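Local coordinates for protein transcriptional regulator, PadR family (PDB 4ESB) that probably binds DNA as a dimer through a winged helix-turn-helix fold and so regulates transcription, as a member of the PadR family, at residues A[4-9]-A[37-42]; A[12-17]-A[47-52]; A[22-27]-A[71-76]. All coordinates share one frame; numbering follows the deposited sequence.

Contact 1: A[4-9]-A[37-42]; sequences QMLKGV and FTFVSE
Leu6 and Phe37 mark the closest backbone approach, their CA atoms 7.5 Å apart, where the helically coiled lead-in to helix 10-20 runs beside a type I turn from Phe37 to Val40. No hydrogen bond links the two segments, and the joint is made by side chains. Leu6 does most of the work because its branched end can serve two rings at once. One methyl, CD2, meets the Phe37 ring at CE2 (3.6 Å), while CB and the other methyl, CD1, turn to Phe39. With chi1 at 82°, Phe39 CG stands between its own backbone N and carbonyl carbon, and the ring then runs alongside Leu6, antiparallel to it, setting CE2 3.7 Å from Leu6 CB and both CE2 and CD2 against CD1. Val40 CG1 sits over the centre of one face of that ring. The turn belongs to the connection between helix 25-34 and helix 42-54, the two helices of the helix-turn-helix unit; Ser41, at the N-cap, starts the second of them, which by family resemblance is the recognition helix. Lys7 adds its aliphatic part, with CE 3.9 Å from Phe39 CE1, a role that suits a long chain at the exposed side of the contact because methylenes can pack while the amine goes on beyond them. Deeper in, Val9 CG2 approaches the edge of Phe37 near the ring plane, 4.4 Å from CE2, and Leu6 O also lies in that plane. Phe37 further packs on Leu10 of helix 10-20 and on Thr97 of the second subunit, whereas Val9 reaches Phe87 and Trp91 of helix 78-101 of the same chain.

Contact 2: A[12-17]-A[47-52]; sequences GCILYI and PLLLRM
Ile14 is the first residue of segment 12-17 (helix 10-20) to meet segment 47-52 (helix 42-54), and it does so with both of its branches. Its CD1 and Leu48 CD2 face each other tip to tip at 4.0 Å. The CG2 methyl, anti to the backbone N, turns instead to Met52, 3.7 Å from CE, with Leu49 CD2 at the looser distance of 4.4 Å. A beta-branched side chain is apt here, since one residue meets three partners. Next comes Leu15, whose CG lies 3.6 Å from Met52 CE and whose CD2 touches the same methyl. Met52 can serve both neighbours because its chain runs out extended and then bends about the CG-SD bond (chi3 67°), bringing CE across to Leu15. The flexible thioether thus reaches across the distance between the helices: the segment axes stay 12.0 Å apart at a crossing angle of -68°, and the contact is wholly apolar. This is the core of the winged helix-turn-helix domain, where helix 10-20 packs against helix 42-54, probably the recognition helix. Around it, Leu28 and Leu32 of helix 25-34 pack on Leu49 and Ile14 respectively, Leu84 of helix 78-101 on Leu15, and Ile58 of strand 58-64 against Leu15, Leu49 and Met52.

Contact 3: A[22-27]-A[71-76]; sequences EVYGYE and RKYYHI. With SO4 (sulfate ion), chain B; GOL (glycerol), chain F.
Arg71 lies flat on the ring of Tyr24, its guanidinium plane tilted only 16° from the ring. The chain, extended from CG to NE, carries CD over the ring centre, 3.4 Å from the centroid, and leaves CZ off-centre at 4.4 Å for a cation-pi interaction. Arginine suits this place because its methylene gives a CH-pi contact and its flat, charged guanidinium can stack. Tyr24 also turns an edge to the face of Tyr73 in an offset edge-to-face pair, with planes at 83°. Beside the stack, the short, weakly bonded strand 23-24 lies against strand 70-76 of the wing hairpin, at the edge of the winged helix fold's antiparallel sheet: Tyr74 N gives a nearly straight bond of 2.9 Å to Val23 O. Glu27 OE2 accepts the N-H of the N-cap residue, Tyr24, on its anti side and out of the carboxylate plane; as third residue of helix 25-34, Glu27 thereby supplies one half of a capping box. A sulfate takes bonds from Lys72 N (2.7 Å to O4) and Arg71 NH1 (2.9 Å to O1). A glycerol hydrogen-bonds with Tyr24 OH and Tyr73 OH; both molecules probably come from the crystallisation liquor. Glu22 packs on His75 and salt-bridges Lys63.

From the N terminus the chain lays down residues 4-9, 12-17 and 22-27 before any partner arrives; 37-42, 47-52 and 71-76 then answer in the same order, so all three contacts cross one another. Contact 1 closes the first loop, bringing the helix-turn-helix connection back to the N-terminal lead-in. Contact 2 closes a loop of 29 residues between helices 10-20 and 42-54, and contact 3 closes the longest, laying strand 23-24 against strand 70-76 of the wing hairpin. They also touch: Phe37 CZ packs on Cys13 SG (contacts 1 and 2), Glu42 OE1 on Tyr26 CB (1 and 3), and Ile76 CD1 on Leu15 O (2 and 3). Contacts 1 and 2 both border the second subunit.

Contact 1: A[4-9]-A[37-42]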
loop_
_atom_site.group_PDB
_atom_site.type_symbol
_atom_site.label_atom_id
_atom_site.label_comp_id
_atom_site.label_asym_id
_atom_site.label_seq_id
_atom_site.Cartn_x
_atom_site.Cartn_y
_atom_site.Cartn_z
ATOM N N GLN A 4 -0.491 -1.864 9.652
ATOM C CA GLN A 4 -0.494 -3.069 8.828
ATOM C C GLN A 4 -0.071 -2.788 7.387
ATOM O O GLN A 4 0.442 -3.669 6.694
ATOM C CB GLN A 4 -1.887 -3.706 8.837
ATOM C CG GLN A 4 -2.958 -2.887 8.123
ATOM C CD GLN A 4 -3.163 -1.515 8.740
ATOM O OE1 GLN A 4 -2.599 -1.202 9.789
ATOM N NE2 GLN A 4 -3.975 -0.691 8.090
ATOM N N MET A 5 -0.292 -1.557 6.941
ATOM C CA MET A 5 -0.026 -1.174 5.560
ATOM C C MET A 5 1.369 -0.573 5.422
ATOM O O MET A 5 2.013 -0.705 4.380
ATOM C CB MET A 5 -1.086 -0.174 5.103
ATOM C CG MET A 5 -1.025 0.206 3.634
ATOM S SD MET A 5 -2.287 1.429 3.222
ATOM C CE MET A 5 -3.739 0.678 3.944
ATOM N N LEU A 6 1.831 0.085 6.482
ATOM C CA LEU A 6 3.192 0.605 6.534
ATOM C C LEU A 6 4.212 -0.478 6.185
ATOM O O LEU A 6 5.308 -0.179 5.713
ATOM C CB LEU A 6 3.493 1.161 7.928
ATOM C CG LEU A 6 3.200 2.643 8.181
ATOM C CD1 LEU A 6 3.260 2.941 9.671
ATOM C CD2 LEU A 6 4.180 3.529 7.427
ATOM N N LYS A 7 3.843 -1.736 6.416
ATOM C CA LYS A 7 4.736 -2.863 6.153
ATOM C C LYS A 7 4.765 -3.241 4.678
ATOM O O LYS A 7 5.752 -3.799 4.195
ATOM C CB LYS A 7 4.316 -4.071 6.993
ATOM C CG LYS A 7 4.664 -3.925 8.462
ATOM C CD LYS A 7 3.606 -4.526 9.366
ATOM C CE LYS A 7 3.602 -3.832 10.719
ATOM N NZ LYS A 7 3.286 -4.754 11.836
ATOM N N GLY A 8 3.687 -2.940 3.964
ATOM C CA GLY A 8 3.620 -3.212 2.541
ATOM C C GLY A 8 4.702 -2.465 1.782
ATOM O O GLY A 8 5.355 -3.018 0.896
ATOM N N VAL A 9 4.903 -1.205 2.154
ATOM C CA VAL A 9 5.800 -0.312 1.430
ATOM C C VAL A 9 7.159 -0.141 2.109
ATOM O O VAL A 9 7.992 0.637 1.649
ATOM C CB VAL A 9 5.173 1.087 1.294
ATOM C CG1 VAL A 9 3.823 1.001 0.597
ATOM C CG2 VAL A 9 5.030 1.735 2.666
ATOM N N PHE A 37 8.192 6.441 9.899
ATOM C CA PHE A 37 7.932 5.049 10.264
ATOM C C PHE A 37 8.209 4.878 11.753
ATOM O O PHE A 37 9.198 4.260 12.145
ATOM C CB PHE A 37 8.809 4.089 9.460
ATOM C CG PHE A 37 8.506 4.069 7.989
ATOM C CD1 PHE A 37 9.018 5.044 7.144
ATOM C CD2 PHE A 37 7.722 3.065 7.446
ATOM C CE1 PHE A 37 8.744 5.021 5.788
ATOM C CE2 PHE A 37 7.445 3.036 6.089
ATOM C CZ PHE A 37 7.956 4.015 5.261
ATOM N N THR A 38 7.324 5.424 12.578
ATOM C CA THR A 38 7.579 5.543 14.012
ATOM C C THR A 38 7.632 4.206 14.750
ATOM O O THR A 38 8.185 4.122 15.844
ATOM C CB THR A 38 6.520 6.437 14.689
ATOM O OG1 THR A 38 5.211 5.916 14.429
ATOM C CG2 THR A 38 6.610 7.864 14.160
ATOM N N PHE A 39 7.062 3.163 14.158
ATOM C CA PHE A 39 6.980 1.871 14.833
ATOM C C PHE A 39 8.219 1.002 14.623
ATOM O O PHE A 39 8.407 0.019 15.339
ATOM C CB PHE A 39 5.748 1.098 14.361
ATOM C CG PHE A 39 5.953 0.375 13.063
ATOM C CD1 PHE A 39 6.411 -0.933 13.049
ATOM C CD2 PHE A 39 5.694 1.005 11.856
ATOM C CE1 PHE A 39 6.603 -1.602 11.853
ATOM C CE2 PHE A 39 5.883 0.342 10.659
ATOM C CZ PHE A 39 6.339 -0.963 10.656
ATOM N N VAL A 40 9.059 1.344 13.649
ATOM C CA VAL A 40 10.189 0.478 13.321
ATOM C C VAL A 40 11.311 0.578 14.351
ATOM O O VAL A 40 11.547 1.631 14.944
ATOM C CB VAL A 40 10.778 0.754 11.912
ATOM C CG1 VAL A 40 9.679 0.764 10.863
ATOM C CG2 VAL A 40 11.571 2.054 11.887
ATOM N N SER A 41 11.987 -0.544 14.557
ATOM C CA SER A 41 13.179 -0.608 15.385
ATOM C C SER A 41 14.117 -1.612 14.724
ATOM O O SER A 41 13.695 -2.367 13.848
ATOM C CB SER A 41 12.827 -1.072 16.796
ATOM O OG SER A 41 12.393 -2.420 16.777
ATOM N N GLU A 42 15.379 -1.630 15.134
ATOM C CA GLU A 42 16.328 -2.578 14.568
ATOM C C GLU A 42 15.799 -3.988 14.769
ATOM O O GLU A 42 15.944 -4.848 13.898
ATOM C CB GLU A 42 17.701 -2.452 15.225
ATOM C CG GLU A 42 18.544 -1.297 14.715
ATOM C CD GLU A 42 19.944 -1.296 15.306
ATOM O OE1 GLU A 42 20.173 -0.585 16.309
ATOM O OE2 GLU A 42 20.814 -2.007 14.762
#

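Contact 2: A[12-17]-A[47-52]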
loop_
_atom_site.group_PDB
_atom_site.type_symbol
_atom_site.label_atom_id
_atom_site.label_comp_id
_atom_site.label_asym_id
_atom_site.label_seq_id
_atom_site.Cartn_x
_atom_site.Cartn_y
_atom_site.Cartn_z
ATOM N N GLY A 12 10.329 -1.329 0.131
ATOM C CA GLY A 12 10.637 -0.390 -0.933
ATOM C C GLY A 12 11.313 0.872 -0.436
ATOM O O GLY A 12 12.210 1.405 -1.087
ATOM N N CYS A 13 10.884 1.357 0.723
ATOM C CA CYS A 13 11.452 2.574 1.293
ATOM C C CYS A 13 12.846 2.302 1.844
ATOM O O CYS A 13 13.710 3.175 1.837
ATOM C CB CYS A 13 10.543 3.127 2.390
ATOM S SG CYS A 13 8.982 3.793 1.761
ATOM N N ILE A 14 13.053 1.083 2.323
ATOM C CA ILE A 14 14.372 0.643 2.754
ATOM C C ILE A 14 15.333 0.582 1.565
ATOM O O ILE A 14 16.483 1.009 1.668
ATOM C CB ILE A 14 14.307 -0.730 3.453
ATOM C CG1 ILE A 14 13.828 -0.549 4.893
ATOM C CG2 ILE A 14 15.670 -1.417 3.431
ATOM C CD1 ILE A 14 13.674 -1.839 5.667
ATOM N N LEU A 15 14.864 0.058 0.437
ATOM C CA LEU A 15 15.687 0.013 -0.766
ATOM C C LEU A 15 16.012 1.423 -1.238
ATOM O O LEU A 15 17.143 1.701 -1.639
ATOM C CB LEU A 15 14.994 -0.760 -1.890
ATOM C CG LEU A 15 14.871 -2.277 -1.729
ATOM C CD1 LEU A 15 14.038 -2.855 -2.861
ATOM C CD2 LEU A 15 16.241 -2.935 -1.688
ATOM N N TYR A 16 15.025 2.315 -1.191
ATOM C CA TYR A 16 15.251 3.692 -1.610
ATOM C C TYR A 16 16.360 4.324 -0.788
ATOM O O TYR A 16 17.301 4.901 -1.329
ATOM C CB TYR A 16 13.988 4.539 -1.469
ATOM C CG TYR A 16 14.235 5.979 -1.848
ATOM C CD1 TYR A 16 14.349 6.355 -3.180
ATOM C CD2 TYR A 16 14.385 6.959 -0.875
ATOM C CE1 TYR A 16 14.590 7.667 -3.534
ATOM C CE2 TYR A 16 14.625 8.275 -1.220
ATOM C CZ TYR A 16 14.727 8.623 -2.551
ATOM O OH TYR A 16 14.967 9.931 -2.898
ATOM N N ILE A 17 16.236 4.212 0.530
ATOM C CA ILE A 17 17.184 4.828 1.447
ATOM C C ILE A 17 18.587 4.272 1.240
ATOM O O ILE A 17 19.550 5.031 1.128
ATOM C CB ILE A 17 16.746 4.628 2.911
ATOM C CG1 ILE A 17 15.594 5.580 3.240
ATOM C CG2 ILE A 17 17.911 4.870 3.861
ATOM C CD1 ILE A 17 14.763 5.157 4.430
ATOM N N PRO A 47 14.565 -9.161 10.774
ATOM C CA PRO A 47 14.255 -10.339 9.957
ATOM C C PRO A 47 14.012 -9.967 8.494
ATOM O O PRO A 47 14.267 -10.772 7.595
ATOM C CB PRO A 47 12.971 -10.885 10.594
ATOM C CG PRO A 47 12.903 -10.264 11.947
ATOM C CD PRO A 47 13.538 -8.924 11.802
ATOM N N LEU A 48 13.516 -8.756 8.264
ATOM C CA LEU A 48 13.308 -8.263 6.910
ATOM C C LEU A 48 14.648 -7.975 6.240
ATOM O O LEU A 48 14.813 -8.222 5.049
ATOM C CB LEU A 48 12.432 -7.008 6.928
ATOM C CG LEU A 48 12.260 -6.263 5.601
ATOM C CD1 LEU A 48 11.693 -7.185 4.533
ATOM C CD2 LEU A 48 11.367 -5.044 5.788
ATOM N N LEU A 49 15.607 -7.465 7.009
ATOM C CA LEU A 49 16.942 -7.199 6.480
ATOM C C LEU A 49 17.662 -8.502 6.140
ATOM O O LEU A 49 18.399 -8.572 5.159
ATOM C CB LEU A 49 17.787 -6.403 7.479
ATOM C CG LEU A 49 17.476 -4.920 7.683
ATOM C CD1 LEU A 49 18.483 -4.339 8.662
ATOM C CD2 LEU A 49 17.497 -4.148 6.372
ATOM N N LEU A 50 17.455 -9.527 6.960
ATOM C CA LEU A 50 18.085 -10.822 6.732
ATOM C C LEU A 50 17.558 -11.432 5.445
ATOM O O LEU A 50 18.281 -12.107 4.713
ATOM C CB LEU A 50 17.798 -11.774 7.892
ATOM C CG LEU A 50 18.554 -11.560 9.203
ATOM C CD1 LEU A 50 17.978 -12.463 10.282
ATOM C CD2 LEU A 50 20.041 -11.823 9.019
ATOM N N ARG A 51 16.281 -11.188 5.180
ATOM C CA ARG A 51 15.609 -11.771 4.033
ATOM C C ARG A 51 15.963 -11.015 2.757
ATOM O O ARG A 51 16.195 -11.624 1.714
ATOM C CB ARG A 51 14.098 -11.763 4.269
ATOM C CG ARG A 51 13.290 -12.427 3.176
ATOM C CD ARG A 51 11.856 -12.658 3.627
ATOM N NE ARG A 51 11.056 -11.438 3.566
ATOM C CZ ARG A 51 10.477 -10.973 2.461
ATOM N NH1 ARG A 51 10.610 -11.620 1.309
ATOM N NH2 ARG A 51 9.768 -9.854 2.505
ATOM N N MET A 52 16.021 -9.691 2.844
ATOM C CA MET A 52 16.399 -8.874 1.700
ATOM C C MET A 52 17.818 -9.216 1.256
ATOM O O MET A 52 18.149 -9.111 0.074
ATOM C CB MET A 52 16.287 -7.385 2.037
ATOM C CG MET A 52 14.851 -6.898 2.203
ATOM S SD MET A 52 14.732 -5.159 2.666
ATOM C CE MET A 52 15.355 -4.365 1.186
#

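Contact 3: A[22-27]-A[71-76]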
loop_
_atom_site.group_PDB
_atom_site.type_symbol
_atom_site.label_atom_id
_atom_site.label_comp_id
_atom_site.label_asym_id
_atom_site.label_seq_id
_atom_site.Cartn_x
_atom_site.Cartn_y
_atom_site.Cartn_z
ATOM N N GLU A 22 24.928 4.378 1.716
ATOM C CA GLU A 22 25.369 3.245 2.520
ATOM C C GLU A 22 25.085 3.535 3.989
ATOM O O GLU A 22 25.552 4.537 4.526
ATOM C CB GLU A 22 26.870 3.017 2.335
ATOM C CG GLU A 22 27.240 1.664 1.763
ATOM C CD GLU A 22 28.736 1.434 1.759
ATOM O OE1 GLU A 22 29.494 2.416 1.606
ATOM O OE2 GLU A 22 29.156 0.269 1.919
ATOM N N VAL A 23 24.331 2.657 4.639
ATOM C CA VAL A 23 23.976 2.855 6.043
ATOM C C VAL A 23 24.085 1.567 6.853
ATOM O O VAL A 23 23.849 0.478 6.330
ATOM C CB VAL A 23 22.536 3.385 6.190
ATOM C CG1 VAL A 23 22.417 4.791 5.610
ATOM C CG2 VAL A 23 21.545 2.429 5.535
ATOM N N TYR A 24 24.440 1.695 8.129
ATOM C CA TYR A 24 24.406 0.547 9.032
ATOM C C TYR A 24 23.050 0.466 9.725
ATOM O O TYR A 24 22.247 1.396 9.643
ATOM C CB TYR A 24 25.575 0.547 10.037
ATOM C CG TYR A 24 25.723 1.766 10.933
ATOM C CD1 TYR A 24 26.252 2.954 10.449
ATOM C CD2 TYR A 24 25.384 1.706 12.279
ATOM C CE1 TYR A 24 26.406 4.057 11.270
ATOM C CE2 TYR A 24 25.538 2.803 13.109
ATOM C CZ TYR A 24 26.049 3.974 12.601
ATOM O OH TYR A 24 26.202 5.066 13.427
ATOM N N GLY A 25 22.797 -0.657 10.388
ATOM C CA GLY A 25 21.480 -0.969 10.913
ATOM C C GLY A 25 20.821 0.144 11.706
ATOM O O GLY A 25 19.677 0.513 11.439
ATOM N N TYR A 26 21.541 0.681 12.685
ATOM C CA TYR A 26 20.986 1.694 13.575
ATOM C C TYR A 26 20.719 2.990 12.818
ATOM O O TYR A 26 19.710 3.663 13.040
ATOM C CB TYR A 26 21.942 1.956 14.738
ATOM C CG TYR A 26 21.553 3.150 15.576
ATOM C CD1 TYR A 26 20.418 3.120 16.373
ATOM C CD2 TYR A 26 22.321 4.308 15.568
ATOM C CE1 TYR A 26 20.056 4.209 17.137
ATOM C CE2 TYR A 26 21.969 5.401 16.330
ATOM C CZ TYR A 26 20.834 5.346 17.112
ATOM O OH TYR A 26 20.477 6.432 17.875
ATOM N N GLU A 27 21.640 3.329 11.925
ATOM C CA GLU A 27 21.509 4.503 11.073
ATOM C C GLU A 27 20.250 4.397 10.214
ATOM O O GLU A 27 19.525 5.376 10.025
ATOM C CB GLU A 27 22.748 4.620 10.187
ATOM C CG GLU A 27 22.862 5.901 9.388
ATOM C CD GLU A 27 24.094 5.908 8.501
ATOM O OE1 GLU A 27 24.326 6.916 7.801
ATOM O OE2 GLU A 27 24.829 4.898 8.504
ATOM N N ARG A 71 31.871 -1.069 10.991
ATOM C CA ARG A 71 30.451 -1.376 11.064
ATOM C C ARG A 71 30.023 -2.145 9.821
ATOM O O ARG A 71 30.734 -2.166 8.816
ATOM C CB ARG A 71 29.645 -0.083 11.170
ATOM C CG ARG A 71 29.989 0.772 12.381
ATOM C CD ARG A 71 29.171 2.054 12.401
ATOM N NE ARG A 71 29.508 2.908 13.536
ATOM C CZ ARG A 71 29.094 2.702 14.783
ATOM N NH1 ARG A 71 28.327 1.657 15.074
ATOM N NH2 ARG A 71 29.452 3.538 15.747
ATOM N N LYS A 72 28.855 -2.773 9.893
ATOM C CA LYS A 72 28.308 -3.507 8.761
ATOM C C LYS A 72 27.366 -2.610 7.962
ATOM O O LYS A 72 26.179 -2.502 8.275
ATOM C CB LYS A 72 27.582 -4.765 9.247
ATOM C CG LYS A 72 26.968 -5.608 8.141
ATOM C CD LYS A 72 26.660 -7.021 8.626
ATOM C CE LYS A 72 25.880 -7.810 7.586
ATOM N NZ LYS A 72 25.184 -8.996 8.164
ATOM N N TYR A 73 27.908 -1.963 6.932
ATOM C CA TYR A 73 27.135 -1.062 6.086
ATOM C C TYR A 73 26.443 -1.843 4.975
ATOM O O TYR A 73 27.028 -2.753 4.393
ATOM C CB TYR A 73 28.043 -0.000 5.461
ATOM C CG TYR A 73 28.540 1.054 6.427
ATOM C CD1 TYR A 73 27.806 2.209 6.662
ATOM C CD2 TYR A 73 29.749 0.900 7.093
ATOM C CE1 TYR A 73 28.260 3.180 7.538
ATOM C CE2 TYR A 73 30.211 1.864 7.968
ATOM C CZ TYR A 73 29.463 3.002 8.189
ATOM O OH TYR A 73 29.917 3.963 9.060
ATOM N N TYR A 74 25.202 -1.474 4.677
ATOM C CA TYR A 74 24.442 -2.134 3.622
ATOM C C TYR A 74 24.430 -1.295 2.349
ATOM O O TYR A 74 24.258 -0.077 2.400
ATOM C CB TYR A 74 22.998 -2.381 4.063
ATOM C CG TYR A 74 22.847 -3.326 5.232
ATOM C CD1 TYR A 74 22.876 -4.702 5.046
ATOM C CD2 TYR A 74 22.656 -2.842 6.520
ATOM C CE1 TYR A 74 22.732 -5.568 6.111
ATOM C CE2 TYR A 74 22.510 -3.701 7.592
ATOM C CZ TYR A 74 22.548 -5.063 7.382
ATOM O OH TYR A 74 22.404 -5.923 8.445
ATOM N N HIS A 75 24.620 -1.952 1.210
ATOM C CA HIS A 75 24.434 -1.302 -0.083
ATOM C C HIS A 75 23.505 -2.135 -0.956
ATOM O O HIS A 75 23.308 -3.324 -0.714
ATOM C CB HIS A 75 25.774 -1.072 -0.789
ATOM C CG HIS A 75 26.481 -2.334 -1.177
ATOM N ND1 HIS A 75 26.032 -3.160 -2.182
ATOM C CD2 HIS A 75 27.614 -2.902 -0.699
ATOM C CE1 HIS A 75 26.856 -4.188 -2.304
ATOM N NE2 HIS A 75 27.822 -4.054 -1.416
ATOM N N ILE A 76 22.943 -1.495 -1.974
ATOM C CA ILE A 76 21.941 -2.111 -2.835
ATOM C C ILE A 76 22.613 -2.839 -3.994
ATOM O O ILE A 76 23.635 -2.385 -4.511
ATOM C CB ILE A 76 20.972 -1.038 -3.386
ATOM C CG1 ILE A 76 19.688 -1.676 -3.917
ATOM C CG2 ILE A 76 21.655 -0.197 -4.464
ATOM C CD1 ILE A 76 18.585 -0.665 -4.185
HETATM S S SO4 B . 26.990 -2.173 13.447
HETATM O O1 SO4 B . 27.402 -0.939 14.110
HETATM O O2 SO4 B . 27.645 -3.314 14.085
HETATM O O3 SO4 B . 25.541 -2.323 13.542
HETATM O O4 SO4 B . 27.371 -2.123 12.046
HETATM C C1 GOL F . 30.476 7.121 12.889
HETATM O O1 GOL F . 30.739 5.979 13.676
HETATM C C2 GOL F . 29.345 6.814 11.912
HETATM O O2 GOL F . 28.105 7.177 12.478
HETATM C C3 GOL F . 29.558 7.573 10.606
HETATM O O3 GOL F . 28.905 6.899 9.552
HETATM O O HOH W 1 24.450 -2.888 10.725
#